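Local coordinates for holo-[acyl-carrier-protein] synthase (Neisseria meningitidis FAM18, PDB 5SUV) that belongs to the 4'-phosphopantetheinyl transferase superfamily and binds coenzyme A at the boundaries between the three subunits of its assembly, at residues V11-I16 against L50-A55; A71-I77 against F89-L95; G103-L109 against F121-K126. One frame throughout, in Å; residues are numbered along the deposited sequence.

Contact 1 of 3, residues V11-I16 against L50-A55. With COA (coenzyme A), chain F.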
loop_
_atom_site.group_PDB
_atom_site.type_symbol
_atom_site.label_atom_id
_atom_site.label_comp_id
_atom_site.label_asym_id
_atom_site.label_seq_id
_atom_site.Cartn_x
_atom_site.Cartn_y
_atom_site.Cartn_z
ATOM N N VAL A 11 -9.653 5.068 -3.284
ATOM C CA VAL A 11 -10.652 5.941 -3.877
ATOM C C VAL A 11 -11.612 5.078 -4.670
ATOM O O VAL A 11 -11.185 4.265 -5.499
ATOM C CB VAL A 11 -10.021 7.012 -4.789
ATOM C CG1 VAL A 11 -11.101 7.794 -5.521
ATOM C CG2 VAL A 11 -9.150 7.945 -3.976
ATOM N N SER A 12 -12.902 5.285 -4.442
ATOM C CA SER A 12 -13.953 4.577 -5.161
ATOM C C SER A 12 -14.322 5.347 -6.421
ATOM O O SER A 12 -14.571 6.556 -6.364
ATOM C CB SER A 12 -15.178 4.419 -4.262
ATOM O OG SER A 12 -16.324 4.149 -5.040
ATOM N N LEU A 13 -14.332 4.661 -7.562
ATOM C CA LEU A 13 -14.826 5.302 -8.778
ATOM C C LEU A 13 -16.230 5.863 -8.580
ATOM O O LEU A 13 -16.554 6.941 -9.090
ATOM C CB LEU A 13 -14.812 4.318 -9.946
ATOM C CG LEU A 13 -13.473 3.680 -10.309
ATOM C CD1 LEU A 13 -13.654 2.695 -11.444
ATOM C CD2 LEU A 13 -12.458 4.740 -10.683
ATOM N N LYS A 14 -17.084 5.141 -7.851
ATOM C CA LYS A 14 -18.440 5.628 -7.619
ATOM C C LYS A 14 -18.424 6.946 -6.857
ATOM O O LYS A 14 -19.267 7.819 -7.097
ATOM C CB LYS A 14 -19.255 4.578 -6.864
ATOM C CG LYS A 14 -19.525 3.313 -7.669
ATOM C CD LYS A 14 -20.226 2.252 -6.828
ATOM C CE LYS A 14 -20.392 0.948 -7.596
ATOM N NZ LYS A 14 -21.150 1.132 -8.868
ATOM N N ARG A 15 -17.473 7.110 -5.934
ATOM C CA ARG A 15 -17.350 8.377 -5.225
ATOM C C ARG A 15 -16.969 9.493 -6.182
ATOM O O ARG A 15 -17.492 10.610 -6.080
ATOM C CB ARG A 15 -16.322 8.268 -4.104
ATOM C CG ARG A 15 -16.051 9.570 -3.350
ATOM C CD ARG A 15 -15.433 9.280 -1.990
ATOM N NE ARG A 15 -14.601 10.374 -1.495
ATOM C CZ ARG A 15 -13.284 10.316 -1.291
ATOM N NH1 ARG A 15 -12.588 9.206 -1.525
ATOM N NH2 ARG A 15 -12.651 11.387 -0.836
ATOM N N ILE A 16 -16.072 9.207 -7.130
ATOM C CA ILE A 16 -15.708 10.216 -8.122
ATOM C C ILE A 16 -16.935 10.605 -8.933
ATOM O O ILE A 16 -17.202 11.794 -9.150
ATOM C CB ILE A 16 -14.570 9.707 -9.026
ATOM C CG1 ILE A 16 -13.303 9.427 -8.211
ATOM C CG2 ILE A 16 -14.254 10.716 -10.136
ATOM C CD1 ILE A 16 -12.639 10.675 -7.605
ATOM N N LEU A 50 -9.546 10.909 -13.198
ATOM C CA LEU A 50 -9.707 11.715 -11.989
ATOM C C LEU A 50 -9.444 10.895 -10.736
ATOM O O LEU A 50 -8.839 11.390 -9.780
ATOM C CB LEU A 50 -11.111 12.314 -11.926
ATOM C CG LEU A 50 -11.416 13.572 -12.724
ATOM C CD1 LEU A 50 -12.896 13.888 -12.622
ATOM C CD2 LEU A 50 -10.590 14.729 -12.211
ATOM N N ALA A 51 -9.912 9.641 -10.707
ATOM C CA ALA A 51 -9.739 8.819 -9.516
ATOM C C ALA A 51 -8.263 8.606 -9.202
ATOM O O ALA A 51 -7.842 8.722 -8.049
ATOM C CB ALA A 51 -10.447 7.475 -9.702
ATOM N N LYS A 52 -7.465 8.269 -10.217
ATOM C CA LYS A 52 -6.039 8.025 -10.007
ATOM C C LYS A 52 -5.328 9.288 -9.540
ATOM O O LYS A 52 -4.497 9.243 -8.622
ATOM C CB LYS A 52 -5.395 7.510 -11.297
ATOM C CG LYS A 52 -5.740 6.047 -11.613
ATOM C CD LYS A 52 -4.987 5.516 -12.819
ATOM C CE LYS A 52 -5.354 4.054 -13.087
ATOM N NZ LYS A 52 -4.757 3.539 -14.346
ATOM N N ARG A 53 -5.641 10.424 -10.158
ATOM C CA ARG A 53 -5.027 11.678 -9.733
ATOM C C ARG A 53 -5.429 12.021 -8.306
ATOM O O ARG A 53 -4.584 12.393 -7.487
ATOM C CB ARG A 53 -5.409 12.812 -10.696
ATOM C CG ARG A 53 -4.995 12.609 -12.145
ATOM C CD ARG A 53 -3.568 12.134 -12.269
ATOM N NE ARG A 53 -3.010 12.317 -13.613
ATOM C CZ ARG A 53 -3.239 11.515 -14.648
ATOM N NH1 ARG A 53 -4.039 10.464 -14.527
ATOM N NH2 ARG A 53 -2.666 11.763 -15.811
ATOM N N PHE A 54 -6.712 11.871 -7.979
ATOM C CA PHE A 54 -7.178 12.166 -6.631
ATOM C C PHE A 54 -6.467 11.286 -5.609
ATOM O O PHE A 54 -5.970 11.780 -4.591
ATOM C CB PHE A 54 -8.698 11.985 -6.568
ATOM C CG PHE A 54 -9.326 12.462 -5.298
ATOM C CD1 PHE A 54 -9.332 13.799 -4.970
ATOM C CD2 PHE A 54 -9.923 11.564 -4.428
ATOM C CE1 PHE A 54 -9.904 14.242 -3.793
ATOM C CE2 PHE A 54 -10.498 12.002 -3.250
ATOM C CZ PHE A 54 -10.503 13.348 -2.941
ATOM N N ALA A 55 -6.381 9.978 -5.874
ATOM C CA ALA A 55 -5.712 9.098 -4.918
ATOM C C ALA A 55 -4.230 9.439 -4.801
ATOM O O ALA A 55 -3.675 9.458 -3.700
ATOM C CB ALA A 55 -5.868 7.631 -5.316
HETATM N N1A COA F . 6.241 0.652 -13.998
HETATM C C2A COA F . 5.516 0.969 -12.918
HETATM N N3A COA F . 4.231 1.193 -12.870
HETATM C C4A COA F . 3.557 1.093 -14.107
HETATM C C5A COA F . 4.189 0.786 -15.348
HETATM C C6A COA F . 5.554 0.571 -15.216
HETATM N N6A COA F . 6.250 0.271 -16.285
HETATM N N7A COA F . 3.376 0.741 -16.313
HETATM C C8A COA F . 2.234 1.036 -15.750
HETATM N N9A COA F . 2.289 1.249 -14.422
HETATM C C1B COA F . 1.224 1.598 -13.560
HETATM C C2B COA F . 0.494 2.940 -14.073
HETATM O O2B COA F . 0.295 3.868 -13.073
HETATM C C3B COA F . -0.842 2.327 -14.484
HETATM O O3B COA F . -1.890 3.139 -14.309
HETATM P P3B COA F . -1.740 4.715 -15.133
HETATM O O7A COA F . -3.125 4.914 -15.194
HETATM O O8A COA F . -0.992 5.521 -14.151
HETATM O O9A COA F . -1.000 4.297 -16.329
HETATM C C4B COA F . -0.884 1.174 -13.456
HETATM O O4B COA F . 0.348 0.578 -13.602
HETATM C C5B COA F . -1.970 0.194 -13.743
HETATM O O5B COA F . -2.007 -0.691 -12.620
HETATM P P1A COA F . -2.718 -2.070 -12.918
HETATM O O1A COA F . -4.110 -1.875 -13.387
HETATM O O2A COA F . -2.311 -3.029 -11.857
HETATM O O3A COA F . -1.998 -2.487 -14.319
HETATM P P2A COA F . -2.466 -3.807 -14.945
HETATM O O4A COA F . -2.592 -4.860 -13.992
HETATM O O5A COA F . -3.519 -3.659 -16.023
HETATM O O6A COA F . -1.102 -4.186 -15.785
HETATM C CBP COA F . 1.222 -4.383 -15.587
HETATM C CCP COA F . -0.086 -4.357 -14.875
HETATM C CDP COA F . 1.567 -3.007 -15.850
HETATM C CEP COA F . 2.289 -4.952 -14.691
HETATM C CAP COA F . 1.202 -5.206 -16.913
HETATM O OAP COA F . 2.452 -5.277 -17.481
HETATM C C9P COA F . 0.768 -6.677 -16.748
HETATM O O9P COA F . 1.594 -7.487 -16.358
HETATM N N8P COA F . -0.558 -7.060 -17.114
HETATM C C7P COA F . -1.060 -8.472 -16.981
HETATM C C6P COA F . 0.025 -9.509 -17.193
HETATM C C5P COA F . -0.516 -10.709 -17.953
HETATM O O5P COA F . 0.102 -11.202 -18.837
HETATM N N4P COA F . -1.743 -11.259 -17.593
HETATM C C3P COA F . -2.260 -12.409 -18.334
HETATM C C2P COA F . -1.824 -13.720 -17.734
HETATM S S1P COA F . -0.501 -14.529 -18.728
#
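This is a buried, apolar strand-to-helix junction against a long helix: the end of strand 3-12 and the first turn of helix 13-23 pack on the middle of helix 46-63, with no hydrogen bond between the two segments. Ala51 leaves room for close approach, its CB lying 3.5 Å from Leu13 CD2 and 3.8 Å from Ile16 CG1. One turn on, Val11 fits between Ala55 and Phe54, with CG2 3.6 Å from Ala55 CB and 3.7 Å from Phe54 CD2. Ile16 also meets Leu50, CG2 to CB at 4.0 Å. The change from strand to helix is made at Ser12, the N-cap residue, whose OG accepts a hydrogen bond from Arg15 N (3.3 Å) while its carbonyl O receives Ile16 N (3.1 Å). With the chain passing from strand to helix here, the CA-to-CB bonds of Val11, Arg15 and Ile16 all point toward helix 46-63. Arg15 NH2 comes to 3.3 Å from Phe54 CE2 at the ring edge, and the guanidinium forms a salt bridge through NH1 to Glu114 of the second subunit. On the far side of helix 46-63, Lys52 turns away from the junction towards coenzyme A, with a hydrogen bond from Lys52 NZ to O3B of the ligand at 2.9 Å, although the modelled position of NZ is less certain. Around this junction, helix 25-31 covers Ile16, Leu50 and Phe54 with Phe27, Ala28 and Ile31, while Val118 and Ala120 of strand 117-125 pack on Leu13, Ala51 and Ala55.

Contact 2 of 3, residues A71-I77 against F89-L95. With COA (coenzyme A), chain D.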
loop_
_atom_site.group_PDB
_atom_site.type_symbol
_atom_site.label_atom_id
_atom_site.label_comp_id
_atom_site.label_asym_id
_atom_site.label_seq_id
_atom_site.Cartn_x
_atom_site.Cartn_y
_atom_site.Cartn_z
ATOM N N ALA A 71 1.284 24.917 0.096
ATOM C CA ALA A 71 1.716 24.604 -1.258
ATOM C C ALA A 71 1.504 23.144 -1.598
ATOM O O ALA A 71 1.574 22.783 -2.773
ATOM C CB ALA A 71 3.195 24.962 -1.443
ATOM N N VAL A 72 1.259 22.301 -0.596
ATOM C CA VAL A 72 0.926 20.909 -0.839
ATOM C C VAL A 72 -0.550 20.886 -1.201
ATOM O O VAL A 72 -1.406 20.594 -0.356
ATOM C CB VAL A 72 1.227 20.026 0.389
ATOM C CG1 VAL A 72 0.960 18.564 0.086
ATOM C CG2 VAL A 72 2.667 20.183 0.816
ATOM N N SER A 73 -0.850 21.195 -2.458
ATOM C CA SER A 73 -2.214 21.348 -2.940
ATOM C C SER A 73 -2.451 20.480 -4.169
ATOM O O SER A 73 -1.520 20.066 -4.871
ATOM C CB SER A 73 -2.516 22.806 -3.271
ATOM O OG SER A 73 -1.627 23.289 -4.262
ATOM N N PHE A 74 -3.732 20.217 -4.438
ATOM C CA PHE A 74 -4.074 19.470 -5.640
ATOM C C PHE A 74 -3.511 20.138 -6.880
ATOM O O PHE A 74 -3.062 19.457 -7.808
ATOM C CB PHE A 74 -5.587 19.334 -5.761
ATOM C CG PHE A 74 -6.201 18.495 -4.683
ATOM C CD1 PHE A 74 -6.044 17.126 -4.681
ATOM C CD2 PHE A 74 -6.942 19.084 -3.683
ATOM C CE1 PHE A 74 -6.627 16.347 -3.688
ATOM C CE2 PHE A 74 -7.523 18.318 -2.690
ATOM C CZ PHE A 74 -7.360 16.952 -2.686
ATOM N N ARG A 75 -3.537 21.470 -6.920
ATOM C CA ARG A 75 -3.113 22.182 -8.119
ATOM C C ARG A 75 -1.600 22.257 -8.274
ATOM O O ARG A 75 -1.135 22.663 -9.351
ATOM C CB ARG A 75 -3.678 23.602 -8.138
ATOM C CG ARG A 75 -5.144 23.674 -8.482
ATOM C CD ARG A 75 -5.560 25.110 -8.733
ATOM N NE ARG A 75 -6.979 25.213 -9.060
ATOM C CZ ARG A 75 -7.958 25.263 -8.160
ATOM N NH1 ARG A 75 -7.688 25.215 -6.861
ATOM N NH2 ARG A 75 -9.217 25.358 -8.561
ATOM N N ASN A 76 -0.838 21.829 -7.260
ATOM C CA ASN A 76 0.615 21.779 -7.333
ATOM C C ASN A 76 1.165 20.366 -7.455
ATOM O O ASN A 76 2.364 20.212 -7.700
ATOM C CB ASN A 76 1.253 22.442 -6.095
ATOM C CG ASN A 76 1.378 23.962 -6.233
ATOM O OD1 ASN A 76 1.298 24.513 -7.336
ATOM N ND2 ASN A 76 1.545 24.637 -5.111
ATOM N N ILE A 77 0.339 19.335 -7.288
ATOM C CA ILE A 77 0.797 17.947 -7.322
ATOM C C ILE A 77 0.311 17.342 -8.636
ATOM O O ILE A 77 -0.868 16.997 -8.767
ATOM C CB ILE A 77 0.264 17.138 -6.140
ATOM C CG1 ILE A 77 0.646 17.750 -4.788
ATOM C CG2 ILE A 77 0.746 15.697 -6.260
ATOM C CD1 ILE A 77 -0.262 17.260 -3.669
ATOM N N PHE A 89 5.627 12.000 -10.153
ATOM C CA PHE A 89 5.106 13.320 -9.805
ATOM C C PHE A 89 5.866 14.426 -10.516
ATOM O O PHE A 89 7.077 14.322 -10.731
ATOM C CB PHE A 89 5.201 13.559 -8.297
ATOM C CG PHE A 89 4.260 12.734 -7.483
ATOM C CD1 PHE A 89 2.898 12.958 -7.543
ATOM C CD2 PHE A 89 4.741 11.746 -6.639
ATOM C CE1 PHE A 89 2.030 12.204 -6.778
ATOM C CE2 PHE A 89 3.873 10.985 -5.866
ATOM C CZ PHE A 89 2.529 11.218 -5.929
ATOM N N PHE A 90 5.146 15.491 -10.866
ATOM C CA PHE A 90 5.748 16.775 -11.206
ATOM C C PHE A 90 5.064 17.833 -10.351
ATOM O O PHE A 90 3.968 17.615 -9.827
ATOM C CB PHE A 90 5.645 17.074 -12.710
ATOM C CG PHE A 90 4.267 17.429 -13.176
ATOM C CD1 PHE A 90 3.811 18.733 -13.085
ATOM C CD2 PHE A 90 3.441 16.470 -13.744
ATOM C CE1 PHE A 90 2.551 19.068 -13.524
ATOM C CE2 PHE A 90 2.178 16.807 -14.197
ATOM C CZ PHE A 90 1.730 18.100 -14.076
ATOM N N TYR A 91 5.746 18.959 -10.136
ATOM C CA TYR A 91 5.347 19.881 -9.090
ATOM C C TYR A 91 5.210 21.292 -9.628
ATOM O O TYR A 91 5.970 21.719 -10.502
ATOM C CB TYR A 91 6.358 19.892 -7.942
ATOM C CG TYR A 91 6.670 18.528 -7.451
ATOM C CD1 TYR A 91 5.689 17.774 -6.846
ATOM C CD2 TYR A 91 7.936 17.988 -7.584
ATOM C CE1 TYR A 91 5.951 16.509 -6.391
ATOM C CE2 TYR A 91 8.213 16.708 -7.106
ATOM C CZ TYR A 91 7.217 15.981 -6.528
ATOM O OH TYR A 91 7.474 14.707 -6.051
ATOM N N GLY A 92 4.231 22.004 -9.080
ATOM C CA GLY A 92 4.151 23.439 -9.254
ATOM C C GLY A 92 5.321 24.069 -8.528
ATOM O O GLY A 92 5.855 23.510 -7.570
ATOM N N PRO A 93 5.753 25.244 -8.980
ATOM C CA PRO A 93 7.025 25.791 -8.476
ATOM C C PRO A 93 7.050 25.989 -6.967
ATOM O O PRO A 93 8.096 25.782 -6.331
ATOM C CB PRO A 93 7.164 27.115 -9.255
ATOM C CG PRO A 93 5.798 27.426 -9.751
ATOM C CD PRO A 93 5.106 26.116 -9.968
ATOM N N ALA A 94 5.938 26.378 -6.356
ATOM C CA ALA A 94 5.967 26.605 -4.920
ATOM C C ALA A 94 6.188 25.301 -4.170
ATOM O O ALA A 94 6.816 25.284 -3.106
ATOM C CB ALA A 94 4.674 27.242 -4.458
ATOM N N LEU A 95 5.632 24.205 -4.689
ATOM C CA LEU A 95 5.837 22.903 -4.050
ATOM C C LEU A 95 7.263 22.398 -4.262
ATOM O O LEU A 95 7.865 21.836 -3.338
ATOM C CB LEU A 95 4.807 21.883 -4.573
ATOM C CG LEU A 95 4.864 20.462 -3.991
ATOM C CD1 LEU A 95 4.846 20.487 -2.474
ATOM C CD2 LEU A 95 3.693 19.622 -4.540
HETATM N N1A COA D . -0.205 13.637 7.261
HETATM C C2A COA D . -0.393 12.331 6.964
HETATM N N3A COA D . -1.518 11.640 7.097
HETATM C C4A COA D . -2.582 12.361 7.599
HETATM C C5A COA D . -2.555 13.744 7.969
HETATM C C6A COA D . -1.281 14.322 7.759
HETATM N N6A COA D . -1.081 15.549 8.063
HETATM N N7A COA D . -3.710 14.160 8.423
HETATM C C8A COA D . -4.445 13.073 8.339
HETATM N N9A COA D . -3.814 11.983 7.848
HETATM C C1B COA D . -4.316 10.595 7.664
HETATM C C2B COA D . -4.878 10.054 9.058
HETATM O O2B COA D . -4.388 8.811 9.349
HETATM C C3B COA D . -6.402 10.024 8.697
HETATM O O3B COA D . -7.068 9.061 9.283
HETATM P P3B COA D . -7.172 9.079 11.049
HETATM O O7A COA D . -7.360 10.406 11.367
HETATM O O8A COA D . -5.845 8.528 11.470
HETATM O O9A COA D . -8.322 8.225 11.230
HETATM C C4B COA D . -6.274 9.677 7.205
HETATM O O4B COA D . -5.319 10.549 6.731
HETATM C C5B COA D . -7.567 9.817 6.399
HETATM O O5B COA D . -7.311 9.355 5.126
HETATM P P1A COA D . -8.623 9.139 4.223
HETATM O O1A COA D . -9.495 8.239 4.852
HETATM O O2A COA D . -8.109 8.968 2.828
HETATM O O3A COA D . -9.345 10.604 4.523
HETATM P P2A COA D . -9.512 11.706 3.405
HETATM O O4A COA D . -10.257 12.708 4.048
HETATM O O5A COA D . -9.856 11.083 2.083
HETATM O O6A COA D . -7.981 12.412 3.104
HETATM C CBP COA D . -6.513 14.138 3.806
HETATM C CCP COA D . -7.462 12.955 4.191
HETATM C CDP COA D . -5.315 14.067 4.688
HETATM C CEP COA D . -6.056 14.155 2.372
HETATM C CAP COA D . -7.275 15.376 4.087
HETATM O OAP COA D . -7.525 15.470 5.449
HETATM C C9P COA D . -6.565 16.628 3.675
HETATM O O9P COA D . -5.608 16.993 4.262
HETATM N N8P COA D . -7.060 17.377 2.630
HETATM C C7P COA D . -8.235 17.004 1.893
HETATM C C6P COA D . -9.113 18.257 1.744
HETATM C C5P COA D . -9.739 18.205 0.399
HETATM O O5P COA D . -9.380 18.896 -0.504
HETATM N N4P COA D . -10.787 17.318 0.213
HETATM C C3P COA D . -11.394 17.196 -1.116
HETATM C C2P COA D . -12.008 18.488 -1.583
HETATM S S1P COA D . -12.483 18.245 -3.283
#
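Leu95 and Ile77 form the apolar centre, with Leu95 CD2 3.6 Å from Ile77 CG1. Val72 CG2 joins at 4.0 Å from Leu95 CD1, and Ile77 CG2 rests 3.7 Å from Phe89 CD1. Phe60 of helix 46-63 packs on Val72, Ile77, Phe89 and Leu95, its ring edge-to-face with that of Phe89. The 71-77 loop here leads into a two-stranded antiparallel ribbon, strands 77-81 and 87-91, in which Ile77 and Tyr91 are a non-hydrogen-bonded pair. Beyond Tyr91 the chain turns at Gly92, the N-cap residue of helix 93-102. Gly92 N donates to Asn76 O (2.9 Å), and an ideal CB on Gly92 would lie only 2.1 Å from Asn76 OD1, so the lack of a side chain leaves space for Asn76. The Asn76 amide spans its own loop, ND2 bonding to Ala71 O at 3.0 Å. From the same loop Phe74 reaches coenzyme A, with CE2 2.9 Å from O5P, which lies at the ring edge.

Contact 3 of 3, residues G103-L109 against F121-K126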
loop_
_atom_site.group_PDB
_atom_site.type_symbol
_atom_site.label_atom_id
_atom_site.label_comp_id
_atom_site.label_asym_id
_atom_site.label_seq_id
_atom_site.Cartn_x
_atom_site.Cartn_y
_atom_site.Cartn_z
ATOM N N GLY A 103 14.154 19.150 2.440
ATOM C CA GLY A 103 15.138 18.120 2.193
ATOM C C GLY A 103 14.590 16.876 1.534
ATOM O O GLY A 103 15.280 15.858 1.500
ATOM N N ILE A 104 13.377 16.928 1.003
ATOM C CA ILE A 104 12.781 15.768 0.345
ATOM C C ILE A 104 13.387 15.641 -1.052
ATOM O O ILE A 104 13.289 16.555 -1.876
ATOM C CB ILE A 104 11.250 15.898 0.301
ATOM C CG1 ILE A 104 10.697 15.882 1.735
ATOM C CG2 ILE A 104 10.628 14.786 -0.544
ATOM C CD1 ILE A 104 9.268 16.355 1.861
ATOM N N SER A 105 14.058 14.524 -1.309
ATOM C CA SER A 105 14.815 14.372 -2.539
ATOM C C SER A 105 14.033 13.670 -3.631
ATOM O O SER A 105 14.245 13.942 -4.817
ATOM C CB SER A 105 16.088 13.574 -2.276
ATOM O OG SER A 105 15.754 12.284 -1.781
ATOM N N ARG A 106 13.179 12.728 -3.257
ATOM C CA ARG A 106 12.475 11.929 -4.243
ATOM C C ARG A 106 11.169 11.466 -3.627
ATOM O O ARG A 106 11.139 11.051 -2.469
ATOM C CB ARG A 106 13.313 10.723 -4.679
ATOM C CG ARG A 106 12.567 9.695 -5.529
ATOM C CD ARG A 106 12.316 10.197 -6.941
ATOM N NE ARG A 106 13.541 10.211 -7.736
ATOM C CZ ARG A 106 14.136 9.123 -8.217
ATOM N NH1 ARG A 106 13.626 7.918 -7.982
ATOM N NH2 ARG A 106 15.248 9.239 -8.932
ATOM N N VAL A 107 10.094 11.550 -4.395
ATOM C CA VAL A 107 8.817 10.990 -3.975
ATOM C C VAL A 107 8.402 9.962 -5.015
ATOM O O VAL A 107 8.224 10.301 -6.191
ATOM C CB VAL A 107 7.739 12.069 -3.811
ATOM C CG1 VAL A 107 6.499 11.462 -3.223
ATOM C CG2 VAL A 107 8.237 13.197 -2.911
ATOM N N SER A 108 8.255 8.711 -4.579
ATOM C CA SER A 108 7.901 7.588 -5.437
ATOM C C SER A 108 6.403 7.310 -5.365
ATOM O O SER A 108 5.759 7.538 -4.339
ATOM C CB SER A 108 8.687 6.343 -5.025
ATOM O OG SER A 108 10.066 6.528 -5.269
ATOM N N LEU A 109 5.852 6.836 -6.482
ATOM C CA LEU A 109 4.420 6.635 -6.633
ATOM C C LEU A 109 4.164 5.291 -7.290
ATOM O O LEU A 109 4.798 4.961 -8.297
ATOM C CB LEU A 109 3.807 7.726 -7.514
ATOM C CG LEU A 109 2.343 7.599 -7.952
ATOM C CD1 LEU A 109 1.473 7.555 -6.726
ATOM C CD2 LEU A 109 1.955 8.775 -8.863
ATOM N N PHE A 121 -0.011 4.350 -3.490
ATOM C CA PHE A 121 1.016 4.302 -2.457
ATOM C C PHE A 121 2.119 5.291 -2.823
ATOM O O PHE A 121 2.516 5.373 -3.987
ATOM C CB PHE A 121 1.646 2.916 -2.318
ATOM C CG PHE A 121 0.826 1.930 -1.546
ATOM C CD1 PHE A 121 -0.288 1.335 -2.111
ATOM C CD2 PHE A 121 1.200 1.561 -0.265
ATOM C CE1 PHE A 121 -1.030 0.408 -1.400
ATOM C CE2 PHE A 121 0.463 0.632 0.452
ATOM C CZ PHE A 121 -0.657 0.052 -0.119
ATOM N N VAL A 122 2.624 6.012 -1.828
ATOM C CA VAL A 122 3.651 7.025 -2.035
ATOM C C VAL A 122 4.674 6.922 -0.913
ATOM O O VAL A 122 4.310 6.827 0.269
ATOM C CB VAL A 122 3.051 8.449 -2.065
ATOM C CG1 VAL A 122 4.149 9.496 -2.118
ATOM C CG2 VAL A 122 2.108 8.622 -3.244
ATOM N N VAL A 123 5.947 7.033 -1.279
ATOM C CA VAL A 123 7.028 7.143 -0.309
ATOM C C VAL A 123 7.856 8.374 -0.625
ATOM O O VAL A 123 8.408 8.491 -1.724
ATOM C CB VAL A 123 7.924 5.899 -0.306
ATOM C CG1 VAL A 123 9.016 6.046 0.738
ATOM C CG2 VAL A 123 7.087 4.650 -0.057
ATOM N N ALA A 124 8.000 9.251 0.355
ATOM C CA ALA A 124 8.866 10.413 0.254
ATOM C C ALA A 124 10.164 10.138 1.004
ATOM O O ALA A 124 10.136 9.707 2.166
ATOM C CB ALA A 124 8.151 11.633 0.821
ATOM N N GLU A 125 11.294 10.367 0.342
ATOM C CA GLU A 125 12.611 10.090 0.902
ATOM C C GLU A 125 13.361 11.368 1.240
ATOM O O GLU A 125 13.224 12.385 0.556
ATOM C CB GLU A 125 13.493 9.304 -0.062
ATOM C CG GLU A 125 12.997 7.953 -0.437
ATOM C CD GLU A 125 13.832 7.391 -1.547
ATOM O OE1 GLU A 125 14.983 7.012 -1.270
ATOM O OE2 GLU A 125 13.363 7.388 -2.697
ATOM N N LYS A 126 14.185 11.253 2.281
ATOM C CA LYS A 126 15.098 12.272 2.808
ATOM C C LYS A 126 14.366 13.430 3.461
ATOM O O LYS A 126 14.363 13.542 4.686
ATOM C CB LYS A 126 16.026 12.793 1.719
ATOM C CG LYS A 126 17.026 11.779 1.230
ATOM C CD LYS A 126 17.991 12.435 0.263
ATOM C CE LYS A 126 19.368 11.807 0.271
ATOM N NZ LYS A 126 20.265 12.544 -0.665
#
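Backbone hydrogen bonds hold these segments together as the open end of the beta hairpin formed by strands 106-114 and 117-125. Ser108 and Val123 exchange a pair of them, Ser108 N to Val123 O at 2.9 Å and Val123 N to Ser108 O at 3.1 Å. Towards the C-terminus Glu125 N donates to Arg106 O (2.9 Å) and Ser105 N to Glu125 O (3.0 Å). The axes of strands 106-109 and 121-125 approach to 4.6 Å, with 166° between their N-to-C directions, so they run antiparallel. Ser108, Val123 and Glu125 face the third subunit, where Glu125 OE1 bonds to Ile3 N of that subunit; the Phe121 ring meets Phe121 of both other subunits, stacked on one and edge-to-face with the other. Val107, Leu109, Val122 and Ala124 lie on the other face of the hairpin, the first three against helix 46-63 and strand 87-91, Ala124 on Tyr4. There Leu109 CD1 lies 3.7 Å from Val122 CG2, and Val107 CG1 comes to 3.3 Å from Val122 CG1.

The contacts follow one another along the chain, each closing before the next opens. Helix 46-63 connects them: its middle supplies 50-55 of contact 1, while Phe60 packs on both contact 2 and contact 3. Contacts 2 and 3 are 14 Å apart between centres and touch, Phe89 packing on Val107, Leu109 and Val122. The centre of contact 1 is about 19 Å from that of contact 2, the two joined by Phe54 against Phe74, and about 22 Å from that of contact 3, which reaches the same three-stranded sheet. Contacts 1 and 2 serve different coenzyme A molecules, through Lys52 and Phe74, each completed by another subunit, so this chain contributes to two sites; contacts 1 and 3 both touch the second subunit, and contact 3 also the third.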